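3-dehydroquinate dehydratase (Aquifex aeolicus, PDB 2EGZ) catalyses the cis-dehydration of 3-dehydroquinate to 3-dehydroshikimate, the third step of the chorismate pathway that leads to the aromatic amino acids. Local coordinates at residues B[81-91]-B[103-114]; B[140-150]-B[166-176]. One frame throughout, in Å; residues are numbered along the deposited sequence.

In the fold
Each contact joins the two strands of a beta-alpha-beta unit in one TIM barrel, the fold of type I dehydroquinases. Contact 1 pairs strands 86-90 and 110-117, contact 2 pairs 140-146 and 168-172, and their centres lie about 21 Å apart. Strands 110-117 and 140-146 are neighbours, joined by probable hydrogen bonds from I140 N to L111 O (2.7 Å) and from K142 N to I113 O (2.9 Å). The two units converge on the active site. Contact 2 supplies K142, the Schiff-base lysine, and its A144 side chain comes within about 4 Å of that of H116, the proton donor/acceptor. Contact 1 brings the S114 side chain within about 3 Å of that of H116.

Contact 1. Residues B[81-91]-B[103-114]; sequences SPLSDYTDIEL and ITKEAGKKLIIS
The hydroxyl OG of S114 donates to D88 OD1 at 2.7 Å, meeting the syn lone pair of the buried carboxylate. D88 turns its CG anti to the backbone N (chi1 -179°), which swings the carboxylate across I112 toward S114; there I112 CG2 packs against D88 OD2 at 3.7 Å. Strands 86-90 and 110-114 pair in parallel within a beta-alpha-beta crossover, and I112 N hydrogen-bonds T87 O at 2.7 Å. Alternate residues face the helical layer: the CG2 methyl of beta-branched I89 meets L111 CD1 at 3.8 Å, while F77 and L100 of the flanking helices cover this apolar side. At the strands' N-terminal end the Y86 ring and the aliphatic run of K110 lie side by side, CE1 to CD 3.5 Å. A water in the plane of the ring bonds Y86 OH and, weakly, K110 NZ, a polar finish that suits long amphipathic side chains. Helix 94-107 closes in a Schellman motif at G108, whose positive phi suits a residue without a side chain. Just beyond it K109 passes S84 O with its methylenes and bends back, giving NZ to A107 O at 3.0 Å. S114 thus donates a hydrogen bond that probably limits turning of the D88 carboxylate, whose OD2 also makes a long, weak ion pair with K142 NZ: serine and lysine share it.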
loop_
_atom_site.group_PDB
_atom_site.type_symbol
_atom_site.label_atom_id
_atom_site.label_comp_id
_atom_site.label_asym_id
_atom_site.label_seq_id
_atom_site.Cartn_x
_atom_site.Cartn_y
_atom_site.Cartn_z
ATOM N N SER B 81 22.070 -3.067 6.449
ATOM C CA SER B 81 21.448 -4.385 6.564
ATOM C C SER B 81 22.478 -5.489 6.813
ATOM O O SER B 81 22.204 -6.457 7.527
ATOM C CB SER B 81 20.627 -4.698 5.315
ATOM O OG SER B 81 19.474 -3.873 5.275
ATOM N N PRO B 82 23.674 -5.372 6.215
ATOM C CA PRO B 82 24.677 -6.416 6.448
ATOM C C PRO B 82 25.194 -6.387 7.888
ATOM O O PRO B 82 25.843 -7.327 8.347
ATOM C CB PRO B 82 25.783 -6.061 5.452
ATOM C CG PRO B 82 25.044 -5.380 4.337
ATOM C CD PRO B 82 24.072 -4.501 5.094
ATOM N N LEU B 83 24.890 -5.308 8.603
ATOM C CA LEU B 83 25.373 -5.146 9.968
ATOM C C LEU B 83 24.326 -5.308 11.063
ATOM O O LEU B 83 24.665 -5.296 12.245
ATOM C CB LEU B 83 26.041 -3.775 10.106
ATOM C CG LEU B 83 27.099 -3.444 9.049
ATOM C CD1 LEU B 83 27.615 -2.018 9.269
ATOM C CD2 LEU B 83 28.238 -4.456 9.123
ATOM N N SER B 84 23.063 -5.452 10.685
ATOM C CA SER B 84 21.997 -5.609 11.669
ATOM C C SER B 84 21.542 -7.067 11.701
ATOM O O SER B 84 21.486 -7.724 10.663
ATOM C CB SER B 84 20.820 -4.699 11.310
ATOM O OG SER B 84 19.819 -4.742 12.310
ATOM N N ASP B 85 21.217 -7.572 12.888
ATOM C CA ASP B 85 20.779 -8.961 13.018
ATOM C C ASP B 85 19.527 -9.211 12.190
ATOM O O ASP B 85 19.376 -10.274 11.585
ATOM C CB ASP B 85 20.527 -9.290 14.486
ATOM C CG ASP B 85 21.740 -9.016 15.349
ATOM O OD1 ASP B 85 22.689 -9.836 15.334
ATOM O OD2 ASP B 85 21.755 -7.967 16.022
ATOM N N TYR B 86 18.632 -8.227 12.175
ATOM C CA TYR B 86 17.395 -8.304 11.396
ATOM C C TYR B 86 17.190 -6.979 10.678
ATOM O O TYR B 86 17.643 -5.931 11.142
ATOM C CB TYR B 86 16.157 -8.469 12.284
ATOM C CG TYR B 86 16.103 -9.676 13.183
ATOM C CD1 TYR B 86 15.461 -10.846 12.773
ATOM C CD2 TYR B 86 16.628 -9.626 14.473
ATOM C CE1 TYR B 86 15.334 -11.930 13.633
ATOM C CE2 TYR B 86 16.509 -10.701 15.337
ATOM C CZ TYR B 86 15.859 -11.846 14.916
ATOM O OH TYR B 86 15.705 -12.900 15.787
ATOM N N THR B 87 16.488 -7.042 9.555
ATOM C CA THR B 87 16.106 -5.859 8.801
ATOM C C THR B 87 14.616 -6.063 8.539
ATOM O O THR B 87 14.201 -7.124 8.068
ATOM C CB THR B 87 16.841 -5.733 7.454
ATOM O OG1 THR B 87 18.212 -5.380 7.682
ATOM C CG2 THR B 87 16.182 -4.655 6.600
ATOM N N ASP B 88 13.813 -5.064 8.885
ATOM C CA ASP B 88 12.371 -5.139 8.676
ATOM C C ASP B 88 12.013 -4.258 7.484
ATOM O O ASP B 88 12.201 -3.044 7.529
ATOM C CB ASP B 88 11.628 -4.649 9.931
ATOM C CG ASP B 88 10.109 -4.723 9.790
ATOM O OD1 ASP B 88 9.593 -4.450 8.684
ATOM O OD2 ASP B 88 9.421 -5.035 10.793
ATOM N N ILE B 89 11.515 -4.877 6.420
ATOM C CA ILE B 89 11.107 -4.143 5.227
ATOM C C ILE B 89 9.629 -4.462 5.000
ATOM O O ILE B 89 9.186 -5.572 5.275
ATOM C CB ILE B 89 11.944 -4.568 3.992
ATOM C CG1 ILE B 89 11.548 -3.736 2.764
ATOM C CG2 ILE B 89 11.755 -6.047 3.718
ATOM C CD1 ILE B 89 11.836 -2.253 2.905
ATOM N N GLU B 90 8.861 -3.487 4.524
ATOM C CA GLU B 90 7.437 -3.716 4.288
ATOM C C GLU B 90 7.220 -4.552 3.034
ATOM O O GLU B 90 7.923 -4.382 2.031
ATOM C CB GLU B 90 6.684 -2.393 4.121
ATOM C CG GLU B 90 6.855 -1.371 5.240
ATOM C CD GLU B 90 8.217 -0.704 5.230
ATOM O OE1 GLU B 90 8.846 -0.636 4.149
ATOM O OE2 GLU B 90 8.651 -0.232 6.302
ATOM N N LEU B 91 6.246 -5.455 3.089
ATOM C CA LEU B 91 5.928 -6.294 1.940
ATOM C C LEU B 91 5.515 -5.376 0.793
ATOM O O LEU B 91 5.741 -5.685 -0.374
ATOM C CB LEU B 91 4.774 -7.248 2.277
ATOM C CG LEU B 91 4.204 -8.132 1.159
ATOM C CD1 LEU B 91 5.281 -9.053 0.606
ATOM C CD2 LEU B 91 3.044 -8.948 1.705
ATOM N N ILE B 103 21.131 -9.181 0.169
ATOM C CA ILE B 103 22.065 -8.525 1.079
ATOM C C ILE B 103 22.117 -9.228 2.432
ATOM O O ILE B 103 23.192 -9.576 2.915
ATOM C CB ILE B 103 21.672 -7.048 1.307
ATOM C CG1 ILE B 103 21.799 -6.267 -0.005
ATOM C CG2 ILE B 103 22.558 -6.430 2.383
ATOM C CD1 ILE B 103 21.245 -4.862 0.053
ATOM N N THR B 104 20.954 -9.440 3.039
ATOM C CA THR B 104 20.899 -10.100 4.343
ATOM C C THR B 104 21.386 -11.540 4.273
ATOM O O THR B 104 22.153 -11.983 5.127
ATOM C CB THR B 104 19.470 -10.085 4.928
ATOM O OG1 THR B 104 18.560 -10.686 3.999
ATOM C CG2 THR B 104 19.031 -8.657 5.217
ATOM N N LYS B 105 20.934 -12.266 3.254
ATOM C CA LYS B 105 21.322 -13.660 3.066
ATOM C C LYS B 105 22.841 -13.807 3.004
ATOM O O LYS B 105 23.427 -14.622 3.715
ATOM C CB LYS B 105 20.708 -14.201 1.770
ATOM C CG LYS B 105 21.098 -15.635 1.431
ATOM C CD LYS B 105 20.275 -16.649 2.209
ATOM C CE LYS B 105 20.785 -18.068 1.974
ATOM N NZ LYS B 105 20.916 -18.389 0.522
ATOM N N GLU B 106 23.476 -13.016 2.146
ATOM C CA GLU B 106 24.922 -13.075 1.993
ATOM C C GLU B 106 25.664 -12.707 3.272
ATOM O O GLU B 106 26.749 -13.230 3.537
ATOM C CB GLU B 106 25.371 -12.157 0.853
ATOM C CG GLU B 106 26.881 -11.996 0.752
ATOM C CD GLU B 106 27.312 -11.308 -0.530
ATOM O OE1 GLU B 106 26.501 -10.545 -1.102
ATOM O OE2 GLU B 106 28.467 -11.524 -0.958
ATOM N N ALA B 107 25.074 -11.818 4.064
ATOM C CA ALA B 107 25.691 -11.376 5.310
ATOM C C ALA B 107 25.336 -12.275 6.494
ATOM O O ALA B 107 25.803 -12.052 7.608
ATOM C CB ALA B 107 25.287 -9.936 5.607
ATOM N N GLY B 108 24.515 -13.291 6.248
ATOM C CA GLY B 108 24.128 -14.201 7.311
ATOM C C GLY B 108 23.148 -13.589 8.294
ATOM O O GLY B 108 23.055 -14.028 9.444
ATOM N N LYS B 109 22.413 -12.580 7.838
ATOM C CA LYS B 109 21.430 -11.892 8.665
ATOM C C LYS B 109 20.010 -12.322 8.303
ATOM O O LYS B 109 19.820 -13.127 7.390
ATOM C CB LYS B 109 21.591 -10.381 8.500
ATOM C CG LYS B 109 22.979 -9.882 8.874
ATOM C CD LYS B 109 23.309 -10.240 10.313
ATOM C CE LYS B 109 24.668 -9.710 10.743
ATOM N NZ LYS B 109 25.792 -10.435 10.098
ATOM N N LYS B 110 19.016 -11.782 9.008
ATOM C CA LYS B 110 17.620 -12.150 8.770
ATOM C C LYS B 110 16.750 -11.016 8.257
ATOM O O LYS B 110 16.934 -9.858 8.626
ATOM C CB LYS B 110 16.990 -12.703 10.054
ATOM C CG LYS B 110 17.661 -13.953 10.590
ATOM C CD LYS B 110 16.955 -14.463 11.839
ATOM C CE LYS B 110 17.554 -15.786 12.304
ATOM N NZ LYS B 110 16.829 -16.336 13.485
ATOM N N LEU B 111 15.782 -11.367 7.415
ATOM C CA LEU B 111 14.876 -10.378 6.854
ATOM C C LEU B 111 13.459 -10.574 7.365
ATOM O O LEU B 111 12.901 -11.669 7.277
ATOM C CB LEU B 111 14.865 -10.469 5.326
ATOM C CG LEU B 111 14.102 -9.365 4.583
ATOM C CD1 LEU B 111 14.776 -8.027 4.844
ATOM C CD2 LEU B 111 14.069 -9.659 3.084
ATOM N N ILE B 112 12.889 -9.513 7.921
ATOM C CA ILE B 112 11.511 -9.559 8.385
ATOM C C ILE B 112 10.746 -8.806 7.308
ATOM O O ILE B 112 11.169 -7.736 6.890
ATOM C CB ILE B 112 11.328 -8.826 9.729
ATOM C CG1 ILE B 112 11.979 -9.626 10.861
ATOM C CG2 ILE B 112 9.848 -8.612 10.007
ATOM C CD1 ILE B 112 11.963 -8.890 12.193
ATOM N N ILE B 113 9.644 -9.375 6.835
ATOM C CA ILE B 113 8.840 -8.720 5.813
ATOM C C ILE B 113 7.496 -8.466 6.464
ATOM O O ILE B 113 6.733 -9.395 6.736
ATOM C CB ILE B 113 8.709 -9.604 4.570
ATOM C CG1 ILE B 113 10.098 -9.781 3.940
ATOM C CG2 ILE B 113 7.742 -8.967 3.573
ATOM C CD1 ILE B 113 10.143 -10.751 2.769
ATOM N N SER B 114 7.223 -7.194 6.720
ATOM C CA SER B 114 6.021 -6.794 7.431
ATOM C C SER B 114 4.837 -6.213 6.670
ATOM O O SER B 114 4.952 -5.734 5.542
ATOM C CB SER B 114 6.417 -5.799 8.518
ATOM O OG SER B 114 7.013 -4.652 7.928
HETATM O O HOH W 1 14.188 -14.942 15.061
#

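Contact 2. Residues B[140-150]-B[166-176]; sequences IPKIAVKANSY and EKILISMGDYG
The Y175 ring turns its edge to the face of Y150 in a T-shaped stack, planes at 89° and centroids 5.0 Å apart, with Y175 CD1 over the centre of the Y150 ring. One face of Y175 is covered by S149 CA, a CH-pi contact 3.6 Å from the ring centroid, and A147 O lies at its edge. The rings pack past the C-terminal ends of strands 140-146 and 168-172, in a beta-alpha-beta unit of the TIM barrel. With Y175 cut back to an alanine, the Y150 face is likely to lose its edge partner and S149 CA its aromatic cover, opening a gap between the start of helix 150-160 and the chain after strand 168-172. The strands run parallel, with I143 N hydrogen-bonded to I168 O at 2.9 Å. The Schiff-base residue K142 sets CG anti to its backbone N (chi1 170°) and runs extended beyond it; CG rests on I168 CG2 at 3.7 Å and CE on I170 CD1, apolar walls suited to a long aliphatic stem, while NZ hydrogen-bonds a tartaric acid, probably from the crystallisation liquor. Small A144 leaves room for M172, which bends at chi3 (-68°) and lays its CE methyl 3.4 Å from A144 O.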
loop_
_atom_site.group_PDB
_atom_site.type_symbol
_atom_site.label_atom_id
_atom_site.label_comp_id
_atom_site.label_asym_id
_atom_site.label_seq_id
_atom_site.Cartn_x
_atom_site.Cartn_y
_atom_site.Cartn_z
ATOM N N ILE B 140 10.957 -13.498 7.268
ATOM C CA ILE B 140 10.088 -13.898 8.364
ATOM C C ILE B 140 8.890 -12.967 8.261
ATOM O O ILE B 140 8.998 -11.772 8.522
ATOM C CB ILE B 140 10.759 -13.677 9.730
ATOM C CG1 ILE B 140 12.068 -14.470 9.804
ATOM C CG2 ILE B 140 9.806 -14.099 10.849
ATOM C CD1 ILE B 140 12.888 -14.171 11.045
ATOM N N PRO B 141 7.730 -13.497 7.860
ATOM C CA PRO B 141 6.552 -12.639 7.744
ATOM C C PRO B 141 6.077 -12.084 9.082
ATOM O O PRO B 141 6.021 -12.797 10.083
ATOM C CB PRO B 141 5.521 -13.557 7.080
ATOM C CG PRO B 141 5.916 -14.919 7.581
ATOM C CD PRO B 141 7.417 -14.893 7.502
ATOM N N LYS B 142 5.753 -10.794 9.084
ATOM C CA LYS B 142 5.268 -10.112 10.279
ATOM C C LYS B 142 3.950 -9.437 9.939
ATOM O O LYS B 142 3.866 -8.695 8.959
ATOM C CB LYS B 142 6.271 -9.047 10.742
ATOM C CG LYS B 142 5.727 -8.130 11.824
ATOM C CD LYS B 142 6.748 -7.091 12.274
ATOM C CE LYS B 142 6.173 -6.228 13.391
ATOM N NZ LYS B 142 7.141 -5.219 13.918
ATOM N N ILE B 143 2.927 -9.698 10.747
ATOM C CA ILE B 143 1.612 -9.104 10.541
ATOM C C ILE B 143 1.210 -8.373 11.815
ATOM O O ILE B 143 1.145 -8.974 12.882
ATOM C CB ILE B 143 0.540 -10.185 10.236
ATOM C CG1 ILE B 143 0.919 -10.956 8.972
ATOM C CG2 ILE B 143 -0.831 -9.534 10.056
ATOM C CD1 ILE B 143 -0.022 -12.104 8.653
ATOM N N ALA B 144 0.955 -7.075 11.701
ATOM C CA ALA B 144 0.539 -6.271 12.848
ATOM C C ALA B 144 -0.759 -5.580 12.436
ATOM O O ALA B 144 -0.738 -4.641 11.640
ATOM C CB ALA B 144 1.609 -5.238 13.183
ATOM N N VAL B 145 -1.881 -6.050 12.977
ATOM C CA VAL B 145 -3.190 -5.500 12.624
ATOM C C VAL B 145 -4.077 -5.212 13.835
ATOM O O VAL B 145 -4.075 -5.958 14.816
ATOM C CB VAL B 145 -3.946 -6.464 11.680
ATOM C CG1 VAL B 145 -3.158 -6.654 10.392
ATOM C CG2 VAL B 145 -4.156 -7.819 12.370
ATOM N N LYS B 146 -4.845 -4.130 13.755
ATOM C CA LYS B 146 -5.721 -3.749 14.853
ATOM C C LYS B 146 -6.915 -4.679 14.988
ATOM O O LYS B 146 -7.634 -4.940 14.019
ATOM C CB LYS B 146 -6.231 -2.315 14.680
ATOM C CG LYS B 146 -7.166 -1.878 15.808
ATOM C CD LYS B 146 -7.681 -0.458 15.625
ATOM C CE LYS B 146 -8.634 -0.071 16.755
ATOM N NZ LYS B 146 -9.221 1.284 16.557
ATOM N N ALA B 147 -7.118 -5.178 16.200
ATOM C CA ALA B 147 -8.245 -6.050 16.476
ATOM C C ALA B 147 -9.375 -5.152 16.967
ATOM O O ALA B 147 -9.167 -4.283 17.820
ATOM C CB ALA B 147 -7.875 -7.081 17.546
ATOM N N ASN B 148 -10.566 -5.350 16.416
ATOM C CA ASN B 148 -11.720 -4.555 16.812
ATOM C C ASN B 148 -12.690 -5.400 17.636
ATOM O O ASN B 148 -13.827 -4.991 17.910
ATOM C CB ASN B 148 -12.403 -3.982 15.568
ATOM C CG ASN B 148 -11.556 -2.925 14.881
ATOM O OD1 ASN B 148 -11.061 -3.129 13.771
ATOM N ND2 ASN B 148 -11.372 -1.792 15.550
ATOM N N SER B 149 -12.213 -6.574 18.044
ATOM C CA SER B 149 -12.987 -7.521 18.843
ATOM C C SER B 149 -12.057 -8.650 19.266
ATOM O O SER B 149 -10.955 -8.783 18.737
ATOM C CB SER B 149 -14.116 -8.123 18.012
ATOM O OG SER B 149 -13.580 -8.990 17.025
ATOM N N TYR B 150 -12.495 -9.467 20.217
ATOM C CA TYR B 150 -11.668 -10.587 20.647
ATOM C C TYR B 150 -11.633 -11.610 19.515
ATOM O O TYR B 150 -10.632 -12.299 19.317
ATOM C CB TYR B 150 -12.229 -11.218 21.924
ATOM C CG TYR B 150 -11.987 -10.388 23.164
ATOM C CD1 TYR B 150 -10.700 -9.976 23.508
ATOM C CD2 TYR B 150 -13.039 -10.035 24.007
ATOM C CE1 TYR B 150 -10.465 -9.234 24.663
ATOM C CE2 TYR B 150 -12.817 -9.291 25.163
ATOM C CZ TYR B 150 -11.527 -8.898 25.486
ATOM O OH TYR B 150 -11.296 -8.187 26.642
ATOM N N GLU B 166 7.988 -19.969 10.959
ATOM C CA GLU B 166 8.104 -19.004 12.033
ATOM C C GLU B 166 7.631 -17.684 11.450
ATOM O O GLU B 166 7.835 -17.397 10.266
ATOM C CB GLU B 166 9.540 -18.906 12.555
ATOM C CG GLU B 166 10.589 -18.486 11.555
ATOM C CD GLU B 166 11.977 -18.529 12.164
ATOM O OE1 GLU B 166 12.358 -19.600 12.685
ATOM O OE2 GLU B 166 12.687 -17.503 12.131
ATOM N N LYS B 167 6.978 -16.891 12.283
ATOM C CA LYS B 167 6.426 -15.622 11.846
ATOM C C LYS B 167 6.340 -14.714 13.055
ATOM O O LYS B 167 6.789 -15.081 14.140
ATOM C CB LYS B 167 5.024 -15.860 11.276
ATOM C CG LYS B 167 4.135 -16.714 12.198
ATOM C CD LYS B 167 2.801 -17.076 11.540
ATOM C CE LYS B 167 2.948 -18.045 10.370
ATOM N NZ LYS B 167 3.135 -19.471 10.798
ATOM N N ILE B 168 5.768 -13.532 12.860
ATOM C CA ILE B 168 5.586 -12.563 13.938
ATOM C C ILE B 168 4.143 -12.104 13.825
ATOM O O ILE B 168 3.738 -11.542 12.804
ATOM C CB ILE B 168 6.537 -11.359 13.778
ATOM C CG1 ILE B 168 7.987 -11.834 13.918
ATOM C CG2 ILE B 168 6.204 -10.284 14.817
ATOM C CD1 ILE B 168 9.021 -10.804 13.451
ATOM N N LEU B 169 3.364 -12.359 14.871
ATOM C CA LEU B 169 1.953 -12.002 14.873
ATOM C C LEU B 169 1.621 -11.015 15.966
ATOM O O LEU B 169 1.950 -11.240 17.130
ATOM C CB LEU B 169 1.113 -13.259 15.071
ATOM C CG LEU B 169 1.388 -14.359 14.048
ATOM C CD1 LEU B 169 0.649 -15.621 14.451
ATOM C CD2 LEU B 169 0.957 -13.880 12.668
ATOM N N ILE B 170 0.951 -9.930 15.597
ATOM C CA ILE B 170 0.579 -8.922 16.576
ATOM C C ILE B 170 -0.811 -8.368 16.324
ATOM O O ILE B 170 -1.089 -7.855 15.238
ATOM C CB ILE B 170 1.556 -7.726 16.553
ATOM C CG1 ILE B 170 2.987 -8.211 16.788
ATOM C CG2 ILE B 170 1.172 -6.718 17.628
ATOM C CD1 ILE B 170 4.032 -7.178 16.481
ATOM N N SER B 171 -1.689 -8.500 17.314
ATOM C CA SER B 171 -3.026 -7.924 17.217
ATOM C C SER B 171 -2.885 -6.652 18.042
ATOM O O SER B 171 -2.742 -6.716 19.266
ATOM C CB SER B 171 -4.084 -8.835 17.848
ATOM O OG SER B 171 -4.313 -9.979 17.050
ATOM N N MET B 172 -2.893 -5.501 17.373
ATOM C CA MET B 172 -2.748 -4.220 18.056
ATOM C C MET B 172 -4.057 -3.782 18.708
ATOM O O MET B 172 -5.134 -4.275 18.361
ATOM C CB MET B 172 -2.267 -3.145 17.070
ATOM C CG MET B 172 -0.906 -3.438 16.420
ATOM S SD MET B 172 -0.277 -2.135 15.298
ATOM C CE MET B 172 -1.467 -2.261 13.939
ATOM N N GLY B 173 -3.960 -2.863 19.664
ATOM C CA GLY B 173 -5.155 -2.380 20.332
ATOM C C GLY B 173 -5.414 -3.085 21.645
ATOM O O GLY B 173 -4.747 -4.066 21.969
ATOM N N ASP B 174 -6.389 -2.595 22.403
ATOM C CA ASP B 174 -6.700 -3.194 23.695
ATOM C C ASP B 174 -7.155 -4.644 23.595
ATOM O O ASP B 174 -6.785 -5.475 24.428
ATOM C CB ASP B 174 -7.754 -2.364 24.442
ATOM C CG ASP B 174 -8.929 -1.971 23.567
ATOM O OD1 ASP B 174 -9.430 -2.829 22.808
ATOM O OD2 ASP B 174 -9.367 -0.800 23.651
ATOM N N TYR B 175 -7.955 -4.949 22.579
ATOM C CA TYR B 175 -8.446 -6.309 22.384
ATOM C C TYR B 175 -7.315 -7.309 22.161
ATOM O O TYR B 175 -7.360 -8.429 22.669
ATOM C CB TYR B 175 -9.388 -6.361 21.174
ATOM C CG TYR B 175 -10.787 -5.851 21.440
ATOM C CD1 TYR B 175 -11.647 -6.532 22.299
ATOM C CD2 TYR B 175 -11.257 -4.699 20.818
ATOM C CE1 TYR B 175 -12.948 -6.079 22.530
ATOM C CE2 TYR B 175 -12.552 -4.236 21.041
ATOM C CZ TYR B 175 -13.390 -4.930 21.897
ATOM O OH TYR B 175 -14.668 -4.470 22.119
ATOM N N GLY B 176 -6.302 -6.897 21.406
ATOM C CA GLY B 176 -5.209 -7.799 21.086
ATOM C C GLY B 176 -4.055 -7.964 22.056
ATOM O O GLY B 176 -3.128 -8.719 21.771
#